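Local coordinates for protein serine protease (Nocardiopsis alba, PDB 2OUA) that probably cleaves peptide bonds within proteins as a secreted, acid-stable serine endopeptidase of the chymotrypsin-like fold, related to alpha-lytic protease, at residues 7-10 / 14-17; 53-56 / 62-65; 75-80 / 144-149; 119-124 / 169-174. One frame throughout, in Å; residues are numbered along the deposited sequence.

Contact 1 of 4, residues 7-10 / 14-17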
loop_
_atom_site.group_PDB
_atom_site.type_symbol
_atom_site.label_atom_id
_atom_site.label_comp_id
_atom_site.label_asym_id
_atom_site.label_seq_id
_atom_site.Cartn_x
_atom_site.Cartn_y
_atom_site.Cartn_z
ATOM N N LEU A 7 1.092 0.383 8.707
ATOM C CA LEU A 7 0.996 -0.511 9.855
ATOM C C LEU A 7 0.836 -1.966 9.439
ATOM O O LEU A 7 0.261 -2.273 8.395
ATOM C CB LEU A 7 -0.164 -0.105 10.764
ATOM C CG LEU A 7 -0.080 1.285 11.402
ATOM C CD1 LEU A 7 -1.201 1.434 12.421
ATOM C CD2 LEU A 7 1.273 1.479 12.075
ATOM N N ALA A 8 1.345 -2.860 10.273
ATOM C CA ALA A 8 1.273 -4.283 9.999
ATOM C C ALA A 8 -0.111 -4.867 10.230
ATOM O O ALA A 8 -0.872 -4.391 11.076
ATOM C CB ALA A 8 2.283 -5.027 10.873
ATOM N N TYR A 9 -0.433 -5.893 9.450
ATOM C CA TYR A 9 -1.682 -6.627 9.594
ATOM C C TYR A 9 -1.307 -8.056 9.232
ATOM O O TYR A 9 -0.341 -8.280 8.502
ATOM C CB TYR A 9 -2.794 -6.068 8.688
ATOM C CG TYR A 9 -2.628 -6.258 7.196
ATOM C CD1 TYR A 9 -2.960 -7.466 6.579
ATOM C CD2 TYR A 9 -2.205 -5.204 6.390
ATOM C CE1 TYR A 9 -2.878 -7.614 5.186
ATOM C CE2 TYR A 9 -2.120 -5.338 5.010
ATOM C CZ TYR A 9 -2.460 -6.541 4.413
ATOM O OH TYR A 9 -2.380 -6.653 3.045
ATOM N N THR A 10 -2.035 -9.030 9.762
ATOM C CA THR A 10 -1.701 -10.418 9.490
ATOM C C THR A 10 -2.838 -11.186 8.840
ATOM O O THR A 10 -4.011 -10.894 9.066
ATOM C CB THR A 10 -1.282 -11.141 10.784
ATOM O OG1 THR A 10 -2.326 -11.020 11.754
ATOM C CG2 THR A 10 -0.007 -10.522 11.349
ATOM N N ARG A 14 2.581 -11.597 7.071
ATOM C CA ARG A 14 2.451 -10.184 7.394
ATOM C C ARG A 14 2.615 -9.265 6.192
ATOM O O ARG A 14 3.440 -9.500 5.309
ATOM C CB ARG A 14 3.461 -9.803 8.488
ATOM C CG ARG A 14 3.468 -8.322 8.875
ATOM C CD ARG A 14 4.237 -8.093 10.177
ATOM N NE ARG A 14 5.601 -8.615 10.123
ATOM C CZ ARG A 14 6.614 -8.016 9.501
ATOM N NH1 ARG A 14 6.427 -6.860 8.878
ATOM N NH2 ARG A 14 7.814 -8.584 9.492
ATOM N N CYS A 15 1.796 -8.220 6.161
ATOM C CA CYS A 15 1.843 -7.213 5.109
ATOM C C CYS A 15 1.587 -5.874 5.788
ATOM O O CYS A 15 1.414 -5.822 7.006
ATOM C CB CYS A 15 0.782 -7.493 4.036
ATOM S SG CYS A 15 1.368 -8.547 2.662
ATOM N N SER A 16 1.567 -4.797 5.008
ATOM C CA SER A 16 1.352 -3.469 5.562
ATOM C C SER A 16 0.165 -2.747 4.935
ATOM O O SER A 16 -0.127 -2.918 3.751
ATOM C CB SER A 16 2.609 -2.618 5.376
ATOM O OG SER A 16 3.739 -3.247 5.955
ATOM N N VAL A 17 -0.499 -1.925 5.741
ATOM C CA VAL A 17 -1.650 -1.148 5.291
ATOM C C VAL A 17 -1.218 -0.121 4.252
ATOM O O VAL A 17 -0.177 0.523 4.397
ATOM C CB VAL A 17 -2.319 -0.391 6.481
ATOM C CG1 VAL A 17 -3.366 0.586 5.966
ATOM C CG2 VAL A 17 -2.958 -1.384 7.444
#
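Tyr-9 and Cys-15 form the hydrogen-bonded pair of a short antiparallel beta hairpin, strands 8-10 and 14-22, in the N-terminal barrel sheet of this chymotrypsin-like protease. The pair exchanges two backbone bonds, Tyr-9 N to Cys-15 O at 3.1 Å and Cys-15 N to Tyr-9 O at 3.2 Å, and Val-17 N adds a third to Leu-7 O at 2.8 Å. The Tyr-9 ring does most of the side-chain work. With chi1 at 69°, CG sits between the backbone N and the carbonyl carbon, which folds the ring back over the partner strand. Cys-15 O lies over one face, and Val-17 N meets the edge in the ring plane. Farther along, Tyr-9 CZ rests 3.4 Å from Cys-15 CB. Cys-15 SG makes an oblique sulfur-aromatic contact, 5.5 Å from the centroid of the Tyr-9 ring, and is tied in a disulfide to Cys-36. Beyond the ring, Tyr-9 OH bonds Thr-32 OG1, which also bonds Ser-16 O. On the opposite face of the sheet, that of Ala-8, Arg-14 and Ser-16, Ala-8 CB packs 3.7 Å from Arg-14 CD, while Arg-14 NH1 reaches Ser-105 and Thr-106. Ser-16 OG bonds Gly-141 O and Ser-105 N. Disulfide, ring and backbone bonds together probably restrict the movement of Cys-15, whose side chain touches Ser-143, the predicted nucleophile.

Contact 2 of 4, residues 53-56 / 62-65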
loop_
_atom_site.group_PDB
_atom_site.type_symbol
_atom_site.label_atom_id
_atom_site.label_comp_id
_atom_site.label_asym_id
_atom_site.label_seq_id
_atom_site.Cartn_x
_atom_site.Cartn_y
_atom_site.Cartn_z
ATOM N N GLU A 53 -11.923 -7.968 0.264
ATOM C CA GLU A 53 -13.153 -7.858 -0.521
ATOM C C GLU A 53 -12.830 -7.900 -2.006
ATOM O O GLU A 53 -13.558 -8.496 -2.798
ATOM C CB GLU A 53 -13.878 -6.549 -0.190
ATOM C CG GLU A 53 -15.115 -6.305 -1.046
ATOM C CD GLU A 53 -15.843 -5.018 -0.694
ATOM O OE1 GLU A 53 -16.831 -4.692 -1.387
ATOM O OE2 GLU A 53 -15.438 -4.333 0.267
ATOM N N ARG A 54 -11.726 -7.260 -2.373
ATOM C CA ARG A 54 -11.273 -7.218 -3.752
ATOM C C ARG A 54 -9.793 -7.574 -3.760
ATOM O O ARG A 54 -9.059 -7.205 -2.840
ATOM C CB ARG A 54 -11.446 -5.810 -4.328
ATOM C CG ARG A 54 -12.874 -5.299 -4.366
ATOM C CD ARG A 54 -13.562 -5.666 -5.666
ATOM N NE ARG A 54 -14.776 -4.881 -5.862
ATOM C CZ ARG A 54 -15.362 -4.690 -7.039
ATOM N NH1 ARG A 54 -14.841 -5.229 -8.134
ATOM N NH2 ARG A 54 -16.459 -3.951 -7.123
ATOM N N SER A 55 -9.356 -8.299 -4.784
ATOM C CA SER A 55 -7.947 -8.658 -4.889
ATOM C C SER A 55 -7.615 -9.143 -6.283
ATOM O O SER A 55 -8.307 -10.001 -6.828
ATOM C CB SER A 55 -7.571 -9.746 -3.881
ATOM O OG SER A 55 -6.173 -10.026 -3.949
ATOM N N VAL A 56 -6.560 -8.574 -6.856
ATOM C CA VAL A 56 -6.100 -8.957 -8.185
ATOM C C VAL A 56 -4.579 -9.026 -8.183
ATOM O O VAL A 56 -3.897 -8.017 -7.973
ATOM C CB VAL A 56 -6.548 -7.949 -9.270
ATOM C CG1 VAL A 56 -5.954 -8.347 -10.623
ATOM C CG2 VAL A 56 -8.068 -7.917 -9.361
ATOM N N ALA A 62 -3.248 -5.364 -6.597
ATOM C CA ALA A 62 -4.114 -4.475 -5.842
ATOM C C ALA A 62 -5.164 -5.206 -5.026
ATOM O O ALA A 62 -5.601 -6.303 -5.375
ATOM C CB ALA A 62 -4.797 -3.515 -6.807
ATOM N N ALA A 63 -5.582 -4.585 -3.933
ATOM C CA ALA A 63 -6.586 -5.201 -3.090
ATOM C C ALA A 63 -7.234 -4.195 -2.153
ATOM O O ALA A 63 -6.672 -3.133 -1.867
ATOM C CB ALA A 63 -5.957 -6.327 -2.278
ATOM N N PHE A 64 -8.436 -4.532 -1.702
ATOM C CA PHE A 64 -9.158 -3.696 -0.754
ATOM C C PHE A 64 -9.641 -4.618 0.346
ATOM O O PHE A 64 -10.329 -5.609 0.083
ATOM C CB PHE A 64 -10.372 -3.009 -1.385
ATOM C CG PHE A 64 -11.196 -2.221 -0.388
ATOM C CD1 PHE A 64 -10.680 -1.067 0.206
ATOM C CD2 PHE A 64 -12.463 -2.662 -0.005
ATOM C CE1 PHE A 64 -11.414 -0.367 1.171
ATOM C CE2 PHE A 64 -13.205 -1.970 0.959
ATOM C CZ PHE A 64 -12.680 -0.820 1.548
ATOM N N VAL A 65 -9.252 -4.302 1.573
ATOM C CA VAL A 65 -9.659 -5.081 2.730
ATOM C C VAL A 65 -10.785 -4.312 3.405
ATOM O O VAL A 65 -10.622 -3.142 3.744
ATOM C CB VAL A 65 -8.497 -5.248 3.729
ATOM C CG1 VAL A 65 -9.002 -5.883 5.018
ATOM C CG2 VAL A 65 -7.406 -6.116 3.108
#
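Glu-53 lies alongside Phe-64, the two side chains pointing the same way from neighbouring antiparallel strands. Glu-53 CB starts 3.7 Å from Phe-64 O and close to ring atom CD2. CG stands anti to the backbone N (chi1 175°), and the chain runs on extended, bringing Glu-53 CD to 4.2 Å from Phe-64 CD2. At the tip, Glu-53 OE2 meets the ring edge in its plane, 3.3 Å from Phe-64 CE2, where the slightly positive ring hydrogens would probably suit a carboxylate oxygen. The carboxylate is turned 61° from the ring, and the same OE2 accepts a hydrogen bond from Asn-23 ND2. Backbone geometry explains why Glu-53 comes so near: Glu-53 and Arg-54 together face Phe-64, a classic beta bulge in the hairpin of strands 48-56 and 62-69 of the N-terminal barrel. Phe-64 O accepts from both, at 2.9 Å from Glu-53 N and 3.3 Å from Arg-54 N. Phe-64 N returns a bond to Arg-54 O from above its carbonyl plane, and the ladder closes with Val-56 N to Ala-62 O at 2.9 Å and the return bond from Ala-62 N. On the face of Ser-55 and Ala-63, Ala-63 CB sits 3.3 Å from Arg-54 O, while Ser-55 OG bonds Gly-37 O.

Contact 3 of 4, residues 75-80 / 144-149; sequences NLVSRY and GGSFIS
Val-77 reaches across to Ser-146 and Ile-148 in a buried contact between strand 76-78 and strand 146-149, a strand of the C-terminal barrel in this two-barrel, chymotrypsin-like fold. The apolar packing rests on one branched side chain. Val-77 CG1 stands anti to the backbone N (chi1 173°) and lies 3.8 Å from Ser-146 CB, while the other branch, Val-77 CG2, also touches Ser-146 and comes to 4.4 Å from Ile-148 CD1, a loose end contact. The Trp-109 side chain touches both Val-77 and Ile-148.

Polar interactions run outward from this apolar meeting. Ser-146 OG is 3.7 Å from Val-77 CG1, which offers it nothing to bond; the hydroxyl is satisfied instead by Gly-18 O, with a weak second bond to Val-17 O. These oxygens belong to the N-terminal barrel, so the serine joins the two barrels while its CB packs on the valine. At the end of strand 76-78, Ser-78 forms an ST turn, its OG accepting from Tyr-80 N at 3.2 Å and 160°. The turn also brings Ser-78 OG over the centre of the Tyr-80 ring, 3.6 Å above its plane.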
loop_
_atom_site.group_PDB
_atom_site.type_symbol
_atom_site.label_atom_id
_atom_site.label_comp_id
_atom_site.label_asym_id
_atom_site.label_seq_id
_atom_site.Cartn_x
_atom_site.Cartn_y
_atom_site.Cartn_z
ATOM N N ASN A 75 -6.448 9.540 8.245
ATOM C CA ASN A 75 -5.872 10.006 6.991
ATOM C C ASN A 75 -4.370 10.104 7.238
ATOM O O ASN A 75 -3.695 10.999 6.734
ATOM C CB ASN A 75 -6.449 11.375 6.598
ATOM C CG ASN A 75 -5.867 12.514 7.411
ATOM O OD1 ASN A 75 -5.729 12.418 8.630
ATOM N ND2 ASN A 75 -5.534 13.612 6.735
ATOM N N LEU A 76 -3.858 9.157 8.016
ATOM C CA LEU A 76 -2.447 9.131 8.373
ATOM C C LEU A 76 -1.637 7.972 7.799
ATOM O O LEU A 76 -2.174 6.920 7.454
ATOM C CB LEU A 76 -2.304 9.100 9.898
ATOM C CG LEU A 76 -3.030 10.173 10.707
ATOM C CD1 LEU A 76 -2.844 9.895 12.198
ATOM C CD2 LEU A 76 -2.490 11.546 10.344
ATOM N N VAL A 77 -0.327 8.191 7.730
ATOM C CA VAL A 77 0.647 7.208 7.273
ATOM C C VAL A 77 1.811 7.324 8.254
ATOM O O VAL A 77 2.353 8.413 8.444
ATOM C CB VAL A 77 1.160 7.521 5.845
ATOM C CG1 VAL A 77 2.306 6.560 5.473
ATOM C CG2 VAL A 77 0.019 7.394 4.847
ATOM N N SER A 78 2.188 6.213 8.882
ATOM C CA SER A 78 3.288 6.230 9.845
ATOM C C SER A 78 4.645 6.463 9.198
ATOM O O SER A 78 4.940 5.902 8.143
ATOM C CB SER A 78 3.334 4.916 10.623
ATOM O OG SER A 78 4.424 4.908 11.531
ATOM N N ARG A 79 5.470 7.288 9.841
ATOM C CA ARG A 79 6.811 7.572 9.339
ATOM C C ARG A 79 7.849 6.832 10.180
ATOM O O ARG A 79 9.050 7.077 10.073
ATOM C CB ARG A 79 7.075 9.082 9.346
ATOM C CG ARG A 79 6.140 9.842 8.414
ATOM C CD ARG A 79 6.317 11.356 8.503
ATOM N NE ARG A 79 7.565 11.825 7.907
ATOM C CZ ARG A 79 8.662 12.147 8.595
ATOM N NH1 ARG A 79 8.677 12.053 9.919
ATOM N NH2 ARG A 79 9.744 12.581 7.954
ATOM N N TYR A 80 7.364 5.922 11.018
ATOM C CA TYR A 80 8.218 5.096 11.868
ATOM C C TYR A 80 9.487 5.786 12.392
ATOM O O TYR A 80 9.409 6.726 13.184
ATOM C CB TYR A 80 8.602 3.816 11.110
ATOM C CG TYR A 80 7.455 2.842 10.908
ATOM C CD1 TYR A 80 6.717 2.822 9.718
ATOM C CD2 TYR A 80 7.112 1.939 11.909
ATOM C CE1 TYR A 80 5.666 1.908 9.539
ATOM C CE2 TYR A 80 6.073 1.034 11.743
ATOM C CZ TYR A 80 5.354 1.017 10.562
ATOM O OH TYR A 80 4.338 0.096 10.423
ATOM N N GLY A 144 2.314 -3.985 0.328
ATOM C CA GLY A 144 1.028 -3.347 0.545
ATOM C C GLY A 144 1.136 -1.982 1.189
ATOM O O GLY A 144 0.162 -1.231 1.219
ATOM N N GLY A 145 2.328 -1.664 1.694
ATOM C CA GLY A 145 2.569 -0.394 2.360
ATOM C C GLY A 145 2.357 0.844 1.511
ATOM O O GLY A 145 2.319 0.782 0.283
ATOM N N SER A 146 2.244 1.984 2.181
ATOM C CA SER A 146 1.998 3.255 1.521
ATOM C C SER A 146 3.192 3.878 0.799
ATOM O O SER A 146 4.317 3.834 1.294
ATOM C CB SER A 146 1.494 4.287 2.546
ATOM O OG SER A 146 0.841 3.680 3.649
ATOM N N PHE A 147 2.930 4.413 -0.397
ATOM C CA PHE A 147 3.908 5.194 -1.158
ATOM C C PHE A 147 3.166 6.519 -1.230
ATOM O O PHE A 147 2.039 6.598 -1.744
ATOM C CB PHE A 147 4.178 4.688 -2.581
ATOM C CG PHE A 147 5.384 3.803 -2.682
ATOM C CD1 PHE A 147 5.242 2.436 -2.502
ATOM C CD2 PHE A 147 6.657 4.324 -2.905
ATOM C CE1 PHE A 147 6.338 1.599 -2.542
ATOM C CE2 PHE A 147 7.781 3.476 -2.945
ATOM C CZ PHE A 147 7.607 2.110 -2.760
ATOM N N ILE A 148 3.792 7.551 -0.688
ATOM C CA ILE A 148 3.166 8.860 -0.637
ATOM C C ILE A 148 4.158 9.978 -0.954
ATOM O O ILE A 148 5.331 9.896 -0.596
ATOM C CB ILE A 148 2.552 9.076 0.777
ATOM C CG1 ILE A 148 1.830 10.418 0.855
ATOM C CG2 ILE A 148 3.649 8.978 1.833
ATOM C CD1 ILE A 148 1.134 10.651 2.182
ATOM N N SER A 149 3.688 11.007 -1.653
ATOM C CA SER A 149 4.523 12.159 -1.989
ATOM C C SER A 149 3.885 13.369 -1.321
ATOM O O SER A 149 2.811 13.810 -1.724
ATOM C CB SER A 149 4.582 12.373 -3.504
ATOM O OG SER A 149 5.167 11.259 -4.151
#

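Contact 4 of 4, residues 119-124 / 169-174; sequences QTVSYP and TTFYQE
Val-121 CG1 sits almost squarely over the Phe-171 ring, a CH-pi contact 3.5 Å from the methyl carbon to the ring centroid and only 9° off the normal. The two side chains approach from opposite directions. Gln-119 CB comes to the ring edge instead, 4.0 Å from Phe-171 CE2, and Tyr-123 OH makes a looser touch on Phe-171 CB at 4.4 Å. Val-121 is shared between two aromatic rings: with chi1 at -58°, CG1 lies anti to the carbonyl carbon and faces Phe-171, while CG2 rests on a face of Tyr-123, 3.4 Å above its plane and offset toward the rim. Strand 119-123 pairs with 126-129 in a hairpin of its own, and this methyl-on-ring contact docks it against strand 167-174 of the C-terminal barrel. Next outward, Tyr-123 OH is held by Ser-158 OG, a residue of the inhibitor pocket, and Gln-119 NE2 bonds Arg-117 O. Arg-117 in turn forms a salt bridge with Glu-174 OE2, which also bonds Thr-132 OG1. Gln-173 uses both ends of its amide: NE2 donates in plane to Glu-174 O at 3.0 Å, and OE1 accepts from the backbone N of Asp-61.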
loop_
_atom_site.group_PDB
_atom_site.type_symbol
_atom_site.label_atom_id
_atom_site.label_comp_id
_atom_site.label_asym_id
_atom_site.label_seq_id
_atom_site.Cartn_x
_atom_site.Cartn_y
_atom_site.Cartn_z
ATOM N N GLN A 119 5.478 0.074 -15.806
ATOM C CA GLN A 119 6.493 -0.969 -15.761
ATOM C C GLN A 119 5.892 -2.356 -15.548
ATOM O O GLN A 119 4.900 -2.520 -14.834
ATOM C CB GLN A 119 7.498 -0.682 -14.637
ATOM C CG GLN A 119 8.209 0.663 -14.747
ATOM C CD GLN A 119 9.124 0.740 -15.953
ATOM O OE1 GLN A 119 10.169 0.096 -15.991
ATOM N NE2 GLN A 119 8.726 1.523 -16.948
ATOM N N THR A 120 6.494 -3.348 -16.190
ATOM C CA THR A 120 6.059 -4.729 -16.033
ATOM C C THR A 120 7.209 -5.450 -15.340
ATOM O O THR A 120 8.374 -5.306 -15.728
ATOM C CB THR A 120 5.771 -5.412 -17.393
ATOM O OG1 THR A 120 4.657 -4.771 -18.027
ATOM C CG2 THR A 120 5.442 -6.886 -17.190
ATOM N N VAL A 121 6.886 -6.202 -14.296
ATOM C CA VAL A 121 7.902 -6.936 -13.556
ATOM C C VAL A 121 7.500 -8.397 -13.447
ATOM O O VAL A 121 6.316 -8.727 -13.498
ATOM C CB VAL A 121 8.079 -6.374 -12.126
ATOM C CG1 VAL A 121 8.451 -4.895 -12.183
ATOM C CG2 VAL A 121 6.797 -6.564 -11.336
ATOM N N SER A 122 8.492 -9.268 -13.301
ATOM C CA SER A 122 8.232 -10.689 -13.154
ATOM C C SER A 122 8.486 -11.122 -11.719
ATOM O O SER A 122 9.584 -10.941 -11.183
ATOM C CB SER A 122 9.116 -11.507 -14.101
ATOM O OG SER A 122 8.639 -11.432 -15.432
ATOM N N TYR A 123 7.450 -11.674 -11.096
ATOM C CA TYR A 123 7.538 -12.172 -9.729
ATOM C C TYR A 123 7.488 -13.691 -9.851
ATOM O O TYR A 123 7.161 -14.224 -10.911
ATOM C CB TYR A 123 6.338 -11.686 -8.908
ATOM C CG TYR A 123 6.310 -10.197 -8.638
ATOM C CD1 TYR A 123 5.104 -9.501 -8.610
ATOM C CD2 TYR A 123 7.484 -9.486 -8.376
ATOM C CE1 TYR A 123 5.061 -8.134 -8.328
ATOM C CE2 TYR A 123 7.453 -8.120 -8.091
ATOM C CZ TYR A 123 6.239 -7.452 -8.067
ATOM O OH TYR A 123 6.199 -6.106 -7.768
ATOM N N PRO A 124 7.809 -14.411 -8.772
ATOM C CA PRO A 124 7.762 -15.871 -8.866
ATOM C C PRO A 124 6.368 -16.382 -9.236
ATOM O O PRO A 124 6.230 -17.452 -9.833
ATOM C CB PRO A 124 8.194 -16.318 -7.473
ATOM C CG PRO A 124 9.148 -15.229 -7.062
ATOM C CD PRO A 124 8.397 -13.986 -7.492
ATOM N N THR A 169 15.472 -1.405 -5.392
ATOM C CA THR A 169 14.477 -0.779 -6.254
ATOM C C THR A 169 13.126 -1.354 -5.860
ATOM O O THR A 169 12.996 -2.560 -5.656
ATOM C CB THR A 169 14.758 -1.095 -7.738
ATOM O OG1 THR A 169 16.023 -0.533 -8.110
ATOM C CG2 THR A 169 13.667 -0.516 -8.633
ATOM N N THR A 170 12.121 -0.493 -5.738
ATOM C CA THR A 170 10.796 -0.956 -5.346
ATOM C C THR A 170 9.723 -0.427 -6.279
ATOM O O THR A 170 9.741 0.743 -6.663
ATOM C CB THR A 170 10.471 -0.525 -3.903
ATOM O OG1 THR A 170 11.428 -1.109 -3.008
ATOM C CG2 THR A 170 9.075 -0.990 -3.506
ATOM N N PHE A 171 8.795 -1.305 -6.651
ATOM C CA PHE A 171 7.704 -0.940 -7.540
ATOM C C PHE A 171 6.412 -0.869 -6.739
ATOM O O PHE A 171 6.238 -1.594 -5.761
ATOM C CB PHE A 171 7.527 -1.988 -8.646
ATOM C CG PHE A 171 8.738 -2.174 -9.517
ATOM C CD1 PHE A 171 9.815 -2.940 -9.081
ATOM C CD2 PHE A 171 8.802 -1.576 -10.774
ATOM C CE1 PHE A 171 10.944 -3.113 -9.887
ATOM C CE2 PHE A 171 9.925 -1.740 -11.592
ATOM C CZ PHE A 171 10.999 -2.511 -11.144
ATOM N N TYR A 172 5.502 0.000 -7.154
ATOM C CA TYR A 172 4.229 0.095 -6.463
ATOM C C TYR A 172 3.053 0.109 -7.423
ATOM O O TYR A 172 3.181 0.491 -8.592
ATOM C CB TYR A 172 4.197 1.326 -5.541
ATOM C CG TYR A 172 4.208 2.695 -6.200
ATOM C CD1 TYR A 172 3.068 3.204 -6.834
ATOM C CD2 TYR A 172 5.330 3.517 -6.107
ATOM C CE1 TYR A 172 3.049 4.509 -7.348
ATOM C CE2 TYR A 172 5.322 4.814 -6.612
ATOM C CZ TYR A 172 4.183 5.307 -7.229
ATOM O OH TYR A 172 4.180 6.601 -7.697
ATOM N N GLN A 173 1.915 -0.362 -6.922
ATOM C CA GLN A 173 0.668 -0.396 -7.670
ATOM C C GLN A 173 0.025 0.972 -7.449
ATOM O O GLN A 173 -0.179 1.386 -6.306
ATOM C CB GLN A 173 -0.234 -1.504 -7.113
ATOM C CG GLN A 173 -1.731 -1.315 -7.352
ATOM C CD GLN A 173 -2.141 -1.569 -8.787
ATOM O OE1 GLN A 173 -1.864 -2.633 -9.342
ATOM N NE2 GLN A 173 -2.819 -0.596 -9.395
ATOM N N GLU A 174 -0.275 1.678 -8.534
ATOM C CA GLU A 174 -0.884 3.001 -8.437
ATOM C C GLU A 174 -2.191 2.928 -7.662
ATOM O O GLU A 174 -2.965 1.977 -7.822
ATOM C CB GLU A 174 -1.145 3.573 -9.833
ATOM C CG GLU A 174 0.111 3.965 -10.612
ATOM C CD GLU A 174 0.739 5.264 -10.129
ATOM O OE1 GLU A 174 0.056 6.042 -9.426
ATOM O OE2 GLU A 174 1.915 5.520 -10.473
#

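In the fold
The four contacts join parts of both barrels, and contacts 1 and 4 come closest to the predicted triad of His-35, Asp-61 and Ser-143. Contacts 1 and 2 share the N-terminal sheet, about 5 Å apart at their nearest atoms. Contact 1 meets contact 3 where Tyr-80 OH lies 3.4 Å from Leu-7 CA, and contact 3 meets contact 4 inside the C-terminal barrel, with Phe-147 CD1 3.4 Å from Tyr-172 CB. Contacts 2 and 4 touch where the two barrels meet, Ala-62 CB to Gln-173 CG at 3.8 Å. The side chain of Cys-15 in contact 1 is about 4 Å from that of Ser-143; the side chain of Tyr-123 in contact 4 is about 4 Å from that of Asp-61 and about 6 Å from the bound inhibitor.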